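Local coordinates for protein peptidoglycan-N-acetylmuramic acid deacetylase PdaA (PDB 1NY1) that removes the acetyl group from N-acetylmuramic acid in peptidoglycan, leading to muramic delta-lactam in the spore cortex, and is required for germination, at residues A[13-19]-A[187-192]; A[58-63]-A[87-91]; A[64-70]-A[209-214]; A[95-99]-A[135-139]; A[173-179]-A[201-205]. All coordinates share one frame; numbering follows the deposited sequence.

Contact 1 (A[13-19]-A[187-192])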
# COMPACT_ATOMS: atom_id res chain seq x y z
N SER A 13 -5.19 2.03 15.70
CA SER A 13 -6.32 1.20 16.08
C SER A 13 -6.16 0.76 17.53
O SER A 13 -5.05 0.47 17.98
CB SER A 13 -6.38 -0.04 15.18
OG SER A 13 -7.21 -1.05 15.74
N VAL A 14 -7.27 0.73 18.27
CA VAL A 14 -7.25 0.31 19.67
C VAL A 14 -8.36 -0.70 19.89
O VAL A 14 -9.45 -0.56 19.34
CB VAL A 14 -7.47 1.51 20.63
CG1 VAL A 14 -6.32 2.51 20.50
CG2 VAL A 14 -8.80 2.18 20.31
N ASN A 15 -8.09 -1.72 20.70
CA ASN A 15 -9.09 -2.75 20.98
C ASN A 15 -9.59 -3.41 19.69
O ASN A 15 -10.74 -3.82 19.60
CB ASN A 15 -10.29 -2.13 21.71
CG ASN A 15 -9.89 -1.41 22.99
OD1 ASN A 15 -9.25 -1.99 23.86
ND2 ASN A 15 -10.29 -0.15 23.11
N HIS A 16 -8.70 -3.50 18.70
CA HIS A 16 -9.03 -4.11 17.40
C HIS A 16 -10.22 -3.46 16.70
O HIS A 16 -10.95 -4.10 15.94
CB HIS A 16 -9.28 -5.60 17.58
CG HIS A 16 -8.06 -6.35 18.03
ND1 HIS A 16 -8.00 -7.01 19.24
CD2 HIS A 16 -6.85 -6.50 17.46
CE1 HIS A 16 -6.80 -7.53 19.40
NE2 HIS A 16 -6.08 -7.23 18.33
N GLN A 17 -10.40 -2.17 16.97
CA GLN A 17 -11.48 -1.43 16.34
C GLN A 17 -10.88 -0.56 15.25
O GLN A 17 -9.77 -0.06 15.38
CB GLN A 17 -12.19 -0.54 17.37
CG GLN A 17 -12.98 -1.32 18.41
CD GLN A 17 -13.95 -2.31 17.78
OE1 GLN A 17 -14.64 -1.98 16.82
NE2 GLN A 17 -14.02 -3.51 18.33
N PRO A 18 -11.60 -0.41 14.13
CA PRO A 18 -11.10 0.41 13.03
C PRO A 18 -10.81 1.84 13.50
O PRO A 18 -11.60 2.42 14.24
CB PRO A 18 -12.25 0.37 12.02
CG PRO A 18 -12.85 -0.99 12.26
CD PRO A 18 -12.87 -1.07 13.77
N PRO A 19 -9.66 2.40 13.11
CA PRO A 19 -9.32 3.77 13.51
C PRO A 19 -10.11 4.74 12.64
O PRO A 19 -10.72 4.33 11.65
CB PRO A 19 -7.82 3.83 13.25
CG PRO A 19 -7.67 2.96 12.04
CD PRO A 19 -8.55 1.77 12.38
N ILE A 187 -0.40 -8.00 14.79
CA ILE A 187 -1.43 -8.69 15.55
C ILE A 187 -2.22 -7.69 16.39
O ILE A 187 -3.46 -7.70 16.38
CB ILE A 187 -0.80 -9.76 16.48
CG1 ILE A 187 -0.10 -10.84 15.65
CG2 ILE A 187 -1.88 -10.34 17.40
CD1 ILE A 187 -1.02 -11.62 14.71
N LYS A 188 -1.52 -6.82 17.11
CA LYS A 188 -2.17 -5.84 17.97
C LYS A 188 -3.01 -4.81 17.23
O LYS A 188 -4.09 -4.45 17.69
CB LYS A 188 -1.13 -5.14 18.85
CG LYS A 188 -1.72 -4.13 19.83
CD LYS A 188 -0.81 -3.92 21.04
CE LYS A 188 0.57 -3.41 20.64
NZ LYS A 188 1.54 -3.45 21.77
N GLN A 189 -2.52 -4.33 16.09
CA GLN A 189 -3.27 -3.32 15.34
C GLN A 189 -4.34 -3.87 14.42
O GLN A 189 -5.09 -3.10 13.82
CB GLN A 189 -2.30 -2.44 14.53
CG GLN A 189 -1.38 -1.61 15.42
CD GLN A 189 -0.54 -0.62 14.64
OE1 GLN A 189 -1.06 0.15 13.83
NE2 GLN A 189 0.76 -0.60 14.92
N ALA A 190 -4.43 -5.19 14.32
CA ALA A 190 -5.42 -5.80 13.44
C ALA A 190 -6.85 -5.37 13.74
O ALA A 190 -7.24 -5.22 14.90
CB ALA A 190 -5.32 -7.32 13.51
N HIS A 191 -7.62 -5.17 12.68
CA HIS A 191 -9.01 -4.79 12.81
C HIS A 191 -9.77 -5.07 11.53
O HIS A 191 -9.17 -5.21 10.45
CB HIS A 191 -9.15 -3.31 13.21
CG HIS A 191 -8.38 -2.36 12.35
ND1 HIS A 191 -8.90 -1.82 11.19
CD2 HIS A 191 -7.14 -1.84 12.49
CE1 HIS A 191 -8.01 -0.99 10.66
NE2 HIS A 191 -6.93 -0.99 11.43
N PRO A 192 -11.09 -5.20 11.63
CA PRO A 192 -11.93 -5.46 10.46
C PRO A 192 -11.74 -4.36 9.41
O PRO A 192 -11.79 -3.17 9.72
CB PRO A 192 -13.33 -5.46 11.06
CG PRO A 192 -13.10 -6.07 12.41
CD PRO A 192 -11.86 -5.35 12.88
O HOH W 1 -3.80 1.05 13.42
O HOH W 2 -6.22 -2.54 17.81
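Ser13 lays its side chain against the ring of His191, with Ser13 CB 3.3 Å from His191 CD2. Its hydroxyl, anti to the backbone N (chi1 163°), turns back to its own loop and donates to Gln17 O at 2.8 Å, from above that carbonyl's plane; a short hydroxyl residue fits a place this close to a ring. One water joins Ser13 N to Gln189 OE1, and another joins Ser13 OG and His16 N to Lys188 O. His16 then extends its imidazole edge-on, NE2 making a weak, in-plane bond of 3.3 Å to Ile187 O. Pro18 brings its CA to 3.6 Å from His191 ND1, a buried nitrogen with no hydrogen-bonding partner. Pro19 CD, fixed by its ring, sits over one face of His191, 3.5 Å from the centroid, in a CH-pi contact. Were His191 replaced by alanine, Pro19 CD and Ser13 CB would lose the ring they rest on, and a gap would probably open between the segments. A type I' beta turn, Val14 to Gln17, carries His16 to the connection between helix 179-188 and strand 194-198, where Ser13 and the prolines flanking the turn pack.

Contact 2 (A[58-63]-A[87-91])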
# COMPACT_ATOMS: atom_id res chain seq x y z
N THR A 58 12.48 -9.18 -0.39
CA THR A 58 11.24 -9.25 -1.15
C THR A 58 10.95 -10.64 -1.72
O THR A 58 9.79 -11.05 -1.80
CB THR A 58 11.19 -8.17 -2.24
OG1 THR A 58 11.35 -6.89 -1.62
CG2 THR A 58 9.85 -8.19 -2.96
N PRO A 59 11.99 -11.38 -2.14
CA PRO A 59 11.74 -12.72 -2.68
C PRO A 59 11.07 -13.58 -1.61
O PRO A 59 10.14 -14.33 -1.91
CB PRO A 59 13.14 -13.22 -3.03
CG PRO A 59 13.81 -11.97 -3.48
CD PRO A 59 13.37 -10.96 -2.43
N LYS A 60 11.53 -13.48 -0.37
CA LYS A 60 10.93 -14.26 0.71
C LYS A 60 9.49 -13.81 0.98
O LYS A 60 8.62 -14.63 1.25
CB LYS A 60 11.77 -14.19 1.99
CG LYS A 60 13.04 -15.04 1.95
CD LYS A 60 13.69 -15.19 3.33
CE LYS A 60 14.19 -13.85 3.87
NZ LYS A 60 14.69 -13.94 5.28
N VAL A 61 9.25 -12.50 0.91
CA VAL A 61 7.91 -11.98 1.13
C VAL A 61 6.96 -12.57 0.08
O VAL A 61 5.83 -12.96 0.40
CB VAL A 61 7.87 -10.45 1.04
CG1 VAL A 61 6.43 -9.96 0.93
CG2 VAL A 61 8.53 -9.84 2.27
N LEU A 62 7.41 -12.62 -1.16
CA LEU A 62 6.60 -13.17 -2.23
C LEU A 62 6.35 -14.66 -1.99
O LEU A 62 5.25 -15.15 -2.26
CB LEU A 62 7.28 -12.94 -3.59
CG LEU A 62 7.22 -11.49 -4.10
CD1 LEU A 62 8.12 -11.32 -5.32
CD2 LEU A 62 5.77 -11.13 -4.45
N ASP A 63 7.34 -15.38 -1.47
CA ASP A 63 7.18 -16.81 -1.19
C ASP A 63 6.13 -17.02 -0.10
O ASP A 63 5.31 -17.93 -0.19
CB ASP A 63 8.50 -17.44 -0.73
CG ASP A 63 9.57 -17.46 -1.83
OD1 ASP A 63 9.21 -17.42 -3.02
OD2 ASP A 63 10.76 -17.53 -1.48
N LEU A 87 11.80 -8.95 -9.93
CA LEU A 87 10.82 -8.96 -8.85
C LEU A 87 9.48 -8.45 -9.35
O LEU A 87 8.43 -8.99 -8.99
CB LEU A 87 11.30 -8.11 -7.67
CG LEU A 87 12.42 -8.71 -6.82
CD1 LEU A 87 12.87 -7.70 -5.78
CD2 LEU A 87 11.93 -9.99 -6.15
N ILE A 88 9.51 -7.41 -10.17
CA ILE A 88 8.28 -6.85 -10.72
C ILE A 88 7.58 -7.93 -11.52
O ILE A 88 6.35 -8.06 -11.48
CB ILE A 88 8.58 -5.66 -11.67
CG1 ILE A 88 9.10 -4.46 -10.86
CG2 ILE A 88 7.34 -5.32 -12.48
CD1 ILE A 88 8.10 -3.93 -9.83
N LYS A 89 8.36 -8.71 -12.26
CA LYS A 89 7.82 -9.78 -13.08
C LYS A 89 7.18 -10.84 -12.18
O LYS A 89 6.12 -11.38 -12.51
CB LYS A 89 8.94 -10.41 -13.92
CG LYS A 89 8.46 -11.25 -15.09
CD LYS A 89 8.59 -10.51 -16.42
CE LYS A 89 10.05 -10.31 -16.82
NZ LYS A 89 10.21 -9.63 -18.14
N ARG A 90 7.81 -11.13 -11.05
CA ARG A 90 7.25 -12.12 -10.12
C ARG A 90 5.92 -11.64 -9.57
O ARG A 90 4.96 -12.41 -9.48
CB ARG A 90 8.19 -12.37 -8.93
CG ARG A 90 9.30 -13.37 -9.18
CD ARG A 90 9.83 -13.88 -7.85
NE ARG A 90 8.84 -14.66 -7.11
CZ ARG A 90 9.03 -15.15 -5.89
NH1 ARG A 90 10.17 -14.94 -5.26
NH2 ARG A 90 8.07 -15.86 -5.30
N MSE A 91 5.86 -10.38 -9.18
CA MSE A 91 4.63 -9.83 -8.62
C MSE A 91 3.51 -10.03 -9.63
O MSE A 91 2.42 -10.49 -9.28
CB MSE A 91 4.80 -8.33 -8.33
CG MSE A 91 5.90 -8.04 -7.33
SE MSE A 91 6.25 -6.16 -7.08
CE MSE A 91 7.45 -6.28 -5.58
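Arg90 reaches from helix 85-93 to helix 58-67 and slides past Leu62 in the opposite direction. Its CB begins the contact 3.8 Å from Leu62 CD1, and the same methyl stays close to CD, at 4.0 Å, as the chain runs outward. A bend at chi3 (66°) then brings the guanidinium round. NE turns to Glu94, just beyond the helix, in a salt bridge, while CZ passes 3.6 Å from Leu62 CB, which lies over one face of the flat group. A long aliphatic stem with a planar charged end suits this path from an apolar seam to its polar margin. The two helices run almost parallel, 9° apart with short-segment axes 10.9 Å from each other, as expected of successive beta-alpha units: helix 58-67 links strands 44-51 and 73-76, and helix 85-93 ends the connection from 73-76 to 97-100. At the tip, Arg90 NH2 bonds to Asp63 OD1 at 3.0 Å in a salt bridge, meeting the oxygen on its anti side and somewhat out of the carboxylate plane. Arg90 NH1 makes only a weak bond to Pro59 O. Nearer the start of both helices, Leu87 sends CD2 to Pro59 CG at 3.8 Å and CD1 to Thr58 CB at 3.9 Å. Thr58 turns its CG2 toward the CE of selenomethionine Met91, leaving OG1 to bond with Glu54 and Thr200.

Contact 3 (A[64-70]-A[209-214])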
# COMPACT_ATOMS: atom_id res chain seq x y z
N VAL A 64 6.17 -16.17 0.92
CA VAL A 64 5.22 -16.25 2.03
C VAL A 64 3.79 -15.99 1.54
O VAL A 64 2.86 -16.70 1.92
CB VAL A 64 5.60 -15.23 3.14
CG1 VAL A 64 4.48 -15.13 4.17
CG2 VAL A 64 6.90 -15.67 3.80
N LEU A 65 3.62 -14.98 0.69
CA LEU A 65 2.30 -14.67 0.17
C LEU A 65 1.76 -15.81 -0.70
O LEU A 65 0.56 -16.08 -0.70
CB LEU A 65 2.33 -13.36 -0.63
CG LEU A 65 2.58 -12.10 0.22
CD1 LEU A 65 2.75 -10.90 -0.69
CD2 LEU A 65 1.40 -11.88 1.17
N LYS A 66 2.65 -16.46 -1.44
CA LYS A 66 2.26 -17.58 -2.29
C LYS A 66 1.83 -18.76 -1.42
O LYS A 66 0.81 -19.39 -1.67
CB LYS A 66 3.42 -18.00 -3.19
CG LYS A 66 3.09 -19.14 -4.13
CD LYS A 66 4.30 -19.55 -4.94
CE LYS A 66 3.97 -20.74 -5.82
NZ LYS A 66 5.18 -21.29 -6.48
N LYS A 67 2.63 -19.03 -0.39
CA LYS A 67 2.34 -20.12 0.54
C LYS A 67 0.95 -19.99 1.16
O LYS A 67 0.23 -20.98 1.30
CB LYS A 67 3.39 -20.14 1.66
CG LYS A 67 3.00 -20.98 2.85
CD LYS A 67 3.97 -20.78 4.01
CE LYS A 67 3.36 -21.30 5.32
NZ LYS A 67 4.20 -20.94 6.50
N HIS A 68 0.58 -18.77 1.52
CA HIS A 68 -0.72 -18.49 2.13
C HIS A 68 -1.78 -18.13 1.10
O HIS A 68 -2.93 -17.87 1.45
CB HIS A 68 -0.59 -17.33 3.12
CG HIS A 68 0.21 -17.67 4.34
ND1 HIS A 68 -0.25 -18.53 5.32
CD2 HIS A 68 1.44 -17.27 4.74
CE1 HIS A 68 0.66 -18.65 6.26
NE2 HIS A 68 1.70 -17.90 5.93
N ARG A 69 -1.39 -18.13 -0.17
CA ARG A 69 -2.26 -17.78 -1.29
C ARG A 69 -2.97 -16.45 -1.03
O ARG A 69 -4.19 -16.33 -1.21
CB ARG A 69 -3.27 -18.89 -1.57
CG ARG A 69 -3.74 -18.91 -3.03
CD ARG A 69 -4.54 -20.16 -3.36
NE ARG A 69 -4.98 -20.21 -4.76
CZ ARG A 69 -4.20 -20.52 -5.79
NH1 ARG A 69 -2.92 -20.82 -5.60
NH2 ARG A 69 -4.71 -20.55 -7.01
N VAL A 70 -2.20 -15.46 -0.61
CA VAL A 70 -2.71 -14.13 -0.34
C VAL A 70 -2.20 -13.19 -1.42
O VAL A 70 -1.05 -13.29 -1.84
CB VAL A 70 -2.24 -13.63 1.05
CG1 VAL A 70 -2.66 -12.18 1.25
CG2 VAL A 70 -2.84 -14.50 2.14
N LEU A 209 5.69 -11.62 8.79
CA LEU A 209 4.47 -11.66 7.98
C LEU A 209 3.92 -13.08 7.91
O LEU A 209 2.70 -13.30 7.98
CB LEU A 209 4.74 -11.14 6.57
CG LEU A 209 3.56 -11.12 5.59
CD1 LEU A 209 2.48 -10.15 6.06
CD2 LEU A 209 4.07 -10.70 4.21
N ASP A 210 4.81 -14.05 7.76
CA ASP A 210 4.41 -15.46 7.69
C ASP A 210 3.63 -15.81 8.97
O ASP A 210 2.53 -16.37 8.90
CB ASP A 210 5.67 -16.33 7.55
CG ASP A 210 5.36 -17.78 7.23
OD1 ASP A 210 4.17 -18.16 7.10
OD2 ASP A 210 6.33 -18.55 7.10
N ASP A 211 4.20 -15.48 10.13
CA ASP A 211 3.55 -15.77 11.42
C ASP A 211 2.25 -14.99 11.60
O ASP A 211 1.27 -15.52 12.12
CB ASP A 211 4.49 -15.43 12.58
CG ASP A 211 5.71 -16.34 12.64
OD1 ASP A 211 5.80 -17.28 11.83
OD2 ASP A 211 6.58 -16.09 13.50
N ALA A 212 2.27 -13.73 11.19
CA ALA A 212 1.10 -12.87 11.32
C ALA A 212 -0.08 -13.40 10.51
O ALA A 212 -1.20 -13.46 11.00
CB ALA A 212 1.44 -11.45 10.88
N ILE A 213 0.17 -13.79 9.26
CA ILE A 213 -0.92 -14.31 8.43
C ILE A 213 -1.43 -15.61 9.05
O ILE A 213 -2.64 -15.80 9.19
CB ILE A 213 -0.46 -14.58 6.99
CG1 ILE A 213 -0.11 -13.26 6.30
CG2 ILE A 213 -1.57 -15.28 6.21
CD1 ILE A 213 0.52 -13.43 4.94
N THR A 214 -0.52 -16.50 9.41
CA THR A 214 -0.91 -17.76 10.01
C THR A 214 -1.83 -17.52 11.21
O THR A 214 -2.95 -18.03 11.25
CB THR A 214 0.31 -18.59 10.46
OG1 THR A 214 1.16 -18.84 9.33
CG2 THR A 214 -0.13 -19.92 11.05
O HOH W 3 2.14 -21.28 8.54
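Helix 58-67 and the turn that ends it pack on helix 205-219 in a helix-helix contact with a polar and an apolar side, the first made by His68, Lys67 and Asp210, the second by Val64, Leu65 and Ile213. Asp210 OD1 is gripped twice. His68 NE2 donates to it at 2.7 Å, the oxygen lying near the ring plane and the carboxylate turned 71° from the ring. Lys67 NZ reaches the syn lone pair of the same oxygen at 2.8 Å in a salt bridge, carried there by a fully extended chain. Two donors on one oxygen would be expected to favour the ionised carboxylate. The imidazole lies between Lys67 CD over one face and Ile213 CG2 over the other, the latter a CH-pi contact 3.7 Å from the ring centroid. A water links Lys67 NZ to Thr214 OG1, and that hydroxyl donates back to Asp210 O. On the apolar side Val64 CG1, anti to the backbone N (chi1 170°), meets Asp210 CA at 3.5 Å, a close approach suited to a slim branched residue. Beyond His68, Arg69 takes positive phi in a Schellman motif that turns the chain out of the helix, and Val70 can then touch Ile213. Underneath, Leu65 and Leu209 rest on Phe49 of strand 44-51, Ile213 and Val70 on Phe223 of strand 222-224, while Leu209 also meets Met186 of helix 179-188.

Contact 4 (A[95-99]-A[135-139])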
# COMPACT_ATOMS: atom_id res chain seq x y z
N GLY A 95 0.19 -13.20 -9.53
CA GLY A 95 -1.12 -12.64 -9.24
C GLY A 95 -1.24 -11.42 -8.34
O GLY A 95 -2.35 -11.09 -7.92
N HIS A 96 -0.13 -10.76 -8.05
CA HIS A 96 -0.20 -9.58 -7.19
C HIS A 96 -0.53 -8.33 -8.01
O HIS A 96 -0.50 -8.36 -9.25
CB HIS A 96 1.12 -9.42 -6.44
CG HIS A 96 1.48 -10.61 -5.62
ND1 HIS A 96 0.74 -11.01 -4.53
CD2 HIS A 96 2.46 -11.54 -5.77
CE1 HIS A 96 1.26 -12.12 -4.03
NE2 HIS A 96 2.30 -12.46 -4.76
N ILE A 97 -0.86 -7.25 -7.31
CA ILE A 97 -1.21 -5.98 -7.94
C ILE A 97 -0.05 -5.00 -7.77
O ILE A 97 0.52 -4.88 -6.68
CB ILE A 97 -2.48 -5.39 -7.28
CG1 ILE A 97 -3.65 -6.36 -7.47
CG2 ILE A 97 -2.80 -4.02 -7.87
CD1 ILE A 97 -4.84 -6.09 -6.56
N ILE A 98 0.32 -4.33 -8.85
CA ILE A 98 1.40 -3.36 -8.81
C ILE A 98 0.77 -1.97 -8.80
O ILE A 98 0.13 -1.56 -9.77
CB ILE A 98 2.33 -3.53 -10.03
CG1 ILE A 98 2.98 -4.91 -9.97
CG2 ILE A 98 3.40 -2.44 -10.04
CD1 ILE A 98 3.83 -5.26 -11.18
N GLY A 99 0.94 -1.27 -7.68
CA GLY A 99 0.39 0.07 -7.54
C GLY A 99 1.46 1.09 -7.88
O GLY A 99 2.63 0.74 -8.00
N ASP A 135 -2.20 -3.04 -14.36
CA ASP A 135 -3.22 -3.16 -13.32
C ASP A 135 -4.12 -1.95 -13.28
O ASP A 135 -3.85 -0.94 -13.94
CB ASP A 135 -2.55 -3.26 -11.95
CG ASP A 135 -1.94 -4.62 -11.70
OD1 ASP A 135 -0.70 -4.72 -11.59
OD2 ASP A 135 -2.72 -5.59 -11.59
N ASN A 136 -5.19 -2.05 -12.50
CA ASN A 136 -6.07 -0.91 -12.33
C ASN A 136 -5.16 0.15 -11.71
O ASN A 136 -4.18 -0.18 -11.05
CB ASN A 136 -7.23 -1.24 -11.39
CG ASN A 136 -8.21 -2.22 -12.01
OD1 ASN A 136 -8.59 -2.08 -13.18
ND2 ASN A 136 -8.62 -3.22 -11.24
N LEU A 137 -5.50 1.41 -11.94
CA LEU A 137 -4.73 2.56 -11.46
C LEU A 137 -4.87 2.86 -9.97
O LEU A 137 -5.88 3.40 -9.53
CB LEU A 137 -5.14 3.82 -12.24
CG LEU A 137 -5.01 3.78 -13.77
CD1 LEU A 137 -5.40 5.14 -14.37
CD2 LEU A 137 -3.59 3.44 -14.12
N TYR A 138 -3.84 2.52 -9.20
CA TYR A 138 -3.82 2.78 -7.77
C TYR A 138 -2.62 3.64 -7.44
O TYR A 138 -1.54 3.44 -7.98
CB TYR A 138 -3.71 1.48 -6.99
CG TYR A 138 -4.93 0.62 -7.13
CD1 TYR A 138 -6.18 1.09 -6.74
CD2 TYR A 138 -4.84 -0.66 -7.69
CE1 TYR A 138 -7.32 0.31 -6.91
CE2 TYR A 138 -5.97 -1.44 -7.86
CZ TYR A 138 -7.21 -0.95 -7.47
OH TYR A 138 -8.34 -1.71 -7.64
N LEU A 139 -2.81 4.59 -6.53
CA LEU A 139 -1.73 5.47 -6.16
C LEU A 139 -1.60 5.65 -4.66
O LEU A 139 -2.59 5.66 -3.93
CB LEU A 139 -1.94 6.85 -6.79
CG LEU A 139 -1.05 7.97 -6.25
CD1 LEU A 139 0.41 7.67 -6.57
CD2 LEU A 139 -1.47 9.30 -6.86
O HOH W 4 0.55 -7.10 -11.34
O HOH W 5 -2.83 -8.10 -11.50
O HOH W 6 -1.63 0.49 -10.15
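Asp135 OD1 takes the backbone N-H of Ile98 at 2.9 Å and a water at 2.7 Å, so that one carboxylate oxygen holds two donors. The contact lies where strand 97-100 of the parallel sheet comes beside strand 138-139, in the distorted (beta/alpha) barrel of polysaccharide deacetylases. The bond from Ile98 N is nearly straight, 167° at the hydrogen, but it arrives from well above the carboxylate plane. An aspartate suits the place because its short side chain carries an acceptor to a strand N-H that meets no carbonyl of the other segment. The water on OD1 also donates to His96 O, giving the carboxylate a second tie, to the residue just before the strand's start. Further along, another water bridges the segments: it donates to Ile98 O and Asn136 O and accepts from Tyr138 N. Gly99 passes close to Tyr138, with Gly99 C 3.8 Å from Tyr138 O, and a beta carbon there would lie about 3.9 Å from Tyr138 CB. Two residues on stands His101, a ligand of the divalent metal. Tyr138 itself is buried, its hydroxyl bonded to Asp227 of helix 226-234, while the side chain packs on Ile226 and Met230 of that helix. With CG2 anti to its backbone N, Ile97 crosses this ring obliquely and sets CG2 3.9 Å from Tyr138 CD2.

Contact 5 (A[173-179]-A[201-205])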
# COMPACT_ATOMS: atom_id res chain seq x y z
N ILE A 173 16.37 1.22 8.42
CA ILE A 173 17.48 0.29 8.28
C ILE A 173 18.53 0.41 9.38
O ILE A 173 19.19 -0.57 9.73
CB ILE A 173 18.18 0.46 6.91
CG1 ILE A 173 17.15 0.34 5.79
CG2 ILE A 173 19.23 -0.63 6.71
CD1 ILE A 173 16.44 -1.00 5.76
N ASN A 174 18.68 1.60 9.95
CA ASN A 174 19.68 1.80 10.99
C ASN A 174 19.23 1.23 12.34
O ASN A 174 19.99 1.24 13.30
CB ASN A 174 20.02 3.29 11.13
CG ASN A 174 18.95 4.07 11.85
OD1 ASN A 174 17.75 3.81 11.69
ND2 ASN A 174 19.36 5.04 12.65
N ASN A 175 18.00 0.73 12.40
CA ASN A 175 17.48 0.17 13.63
C ASN A 175 16.43 -0.89 13.31
O ASN A 175 15.22 -0.65 13.45
CB ASN A 175 16.88 1.28 14.50
CG ASN A 175 16.56 0.83 15.91
OD1 ASN A 175 15.94 1.57 16.68
ND2 ASN A 175 17.00 -0.37 16.27
N GLN A 176 16.89 -2.05 12.86
CA GLN A 176 16.01 -3.16 12.50
C GLN A 176 15.75 -4.00 13.75
O GLN A 176 16.60 -4.76 14.20
CB GLN A 176 16.66 -3.97 11.37
CG GLN A 176 16.87 -3.12 10.11
CD GLN A 176 17.71 -3.78 9.03
OE1 GLN A 176 18.66 -3.19 8.52
NE2 GLN A 176 17.36 -5.01 8.68
N LYS A 177 14.54 -3.83 14.30
CA LYS A 177 14.15 -4.49 15.54
C LYS A 177 13.86 -5.99 15.55
O LYS A 177 13.82 -6.59 16.61
CB LYS A 177 12.97 -3.72 16.15
CG LYS A 177 13.35 -2.27 16.45
CD LYS A 177 12.33 -1.52 17.28
CE LYS A 177 12.84 -0.11 17.58
NZ LYS A 177 12.02 0.62 18.59
N GLY A 178 13.67 -6.60 14.39
CA GLY A 178 13.44 -8.03 14.40
C GLY A 178 12.03 -8.50 14.14
O GLY A 178 11.11 -7.70 13.94
N LYS A 179 11.86 -9.82 14.18
CA LYS A 179 10.57 -10.43 13.91
C LYS A 179 9.48 -10.12 14.91
O LYS A 179 8.37 -9.75 14.54
CB LYS A 179 10.73 -11.95 13.80
CG LYS A 179 9.50 -12.62 13.22
CD LYS A 179 9.61 -14.13 13.19
CE LYS A 179 9.44 -14.74 14.57
NZ LYS A 179 9.25 -16.22 14.48
N VAL A 201 12.02 -4.25 3.62
CA VAL A 201 13.46 -4.05 3.76
C VAL A 201 14.07 -4.39 5.12
O VAL A 201 15.29 -4.52 5.23
CB VAL A 201 13.84 -2.58 3.44
CG1 VAL A 201 13.51 -2.26 1.99
CG2 VAL A 201 13.09 -1.62 4.37
N SER A 202 13.25 -4.54 6.15
CA SER A 202 13.78 -4.81 7.49
C SER A 202 13.97 -6.29 7.83
O SER A 202 13.17 -7.13 7.45
CB SER A 202 12.89 -4.14 8.54
OG SER A 202 13.59 -3.95 9.76
N ARG A 203 15.04 -6.58 8.57
CA ARG A 203 15.36 -7.94 8.96
C ARG A 203 14.16 -8.72 9.49
O ARG A 203 13.43 -8.23 10.36
CB ARG A 203 16.48 -7.94 10.01
CG ARG A 203 16.92 -9.34 10.43
CD ARG A 203 18.14 -9.27 11.33
NE ARG A 203 17.87 -8.49 12.53
CZ ARG A 203 17.19 -8.95 13.58
NH1 ARG A 203 16.72 -10.19 13.57
NH2 ARG A 203 16.97 -8.16 14.62
N ASP A 204 13.98 -9.92 8.95
CA ASP A 204 12.91 -10.82 9.33
C ASP A 204 11.47 -10.38 9.06
O ASP A 204 10.53 -11.00 9.58
CB ASP A 204 13.05 -11.19 10.82
CG ASP A 204 14.07 -12.31 11.05
OD1 ASP A 204 14.69 -12.77 10.08
OD2 ASP A 204 14.23 -12.73 12.22
N ASN A 205 11.27 -9.34 8.25
CA ASN A 205 9.90 -8.91 7.97
C ASN A 205 9.09 -10.01 7.29
O ASN A 205 7.89 -10.14 7.55
CB ASN A 205 9.87 -7.62 7.11
CG ASN A 205 10.30 -7.86 5.67
OD1 ASN A 205 11.48 -7.76 5.31
ND2 ASN A 205 9.33 -8.17 4.82
O HOH W 7 13.34 -1.22 10.61
O HOH W 8 13.64 -5.64 11.73
O HOH W 9 10.73 -7.77 11.14
O HOH W 10 14.18 -11.47 14.47
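Val201 opens the contact by meeting Ile173 at about a right angle, Val201 CG2 lying 3.7 Å from Ile173 CD1. It follows close after His199, the probable proton donor of the active site, and this apolar pair of compact branched chains borders that region. Ser202 comes next, with OG 3.4 Å from Gln176 CG; a water held by this hydroxyl also accepts from Gly178 N and donates to Arg203 O. Ser202 starts a type II beta turn that ends at Asn205. Arg203, whose CG is anti to its backbone N (chi1 -177°), bends at chi3 and swings its guanidinium over to Gly178, where NH2 is 3.5 Å from Gly178 CA. The same NH2 makes a weak bond to Gln176 O. If Gln176 were an alanine, the CG beside Ser202 OG and the amide beside the Arg203 backbone would go, and a gap would probably open between the loops. Gly178 has backbone angles at which any side chain would jam against the preceding carbonyl, which calls for glycine. Asp204, at positive phi, sets CB 3.9 Å from Lys179 CB, and a water joins its OD2 to Lys179 N and Arg203 NH1. Gly178 and Asp204 occupy the N-cap positions of helices 179-188 and 205-219, though the Asp204 side chain makes no capping bond, and Lys179 NZ forms a salt bridge with Asp211 of the latter helix.

Overall arrangement
From the N terminus, the loop 13-19 meets residues 187-192, so contact 1 closes a very long loop that encloses contacts 2 and 4. Helix 58-67 serves contacts 2 and 3 in turn: it packs first on helix 85-93 and, at its end, on helix 205-219, so these two contacts cross. Contact 4 follows contact 2 in series, joining strand 97-100 to 135-139, and lies within the span of contact 3. Contact 5, also within that span, pairs the loops that begin helices 179-188 and 205-219; its ends alternate with those of contact 1, as do those of contact 3. Contacts 2 and 3 thus join helices, contact 4 strands, contacts 1 and 5 loops at helix ends.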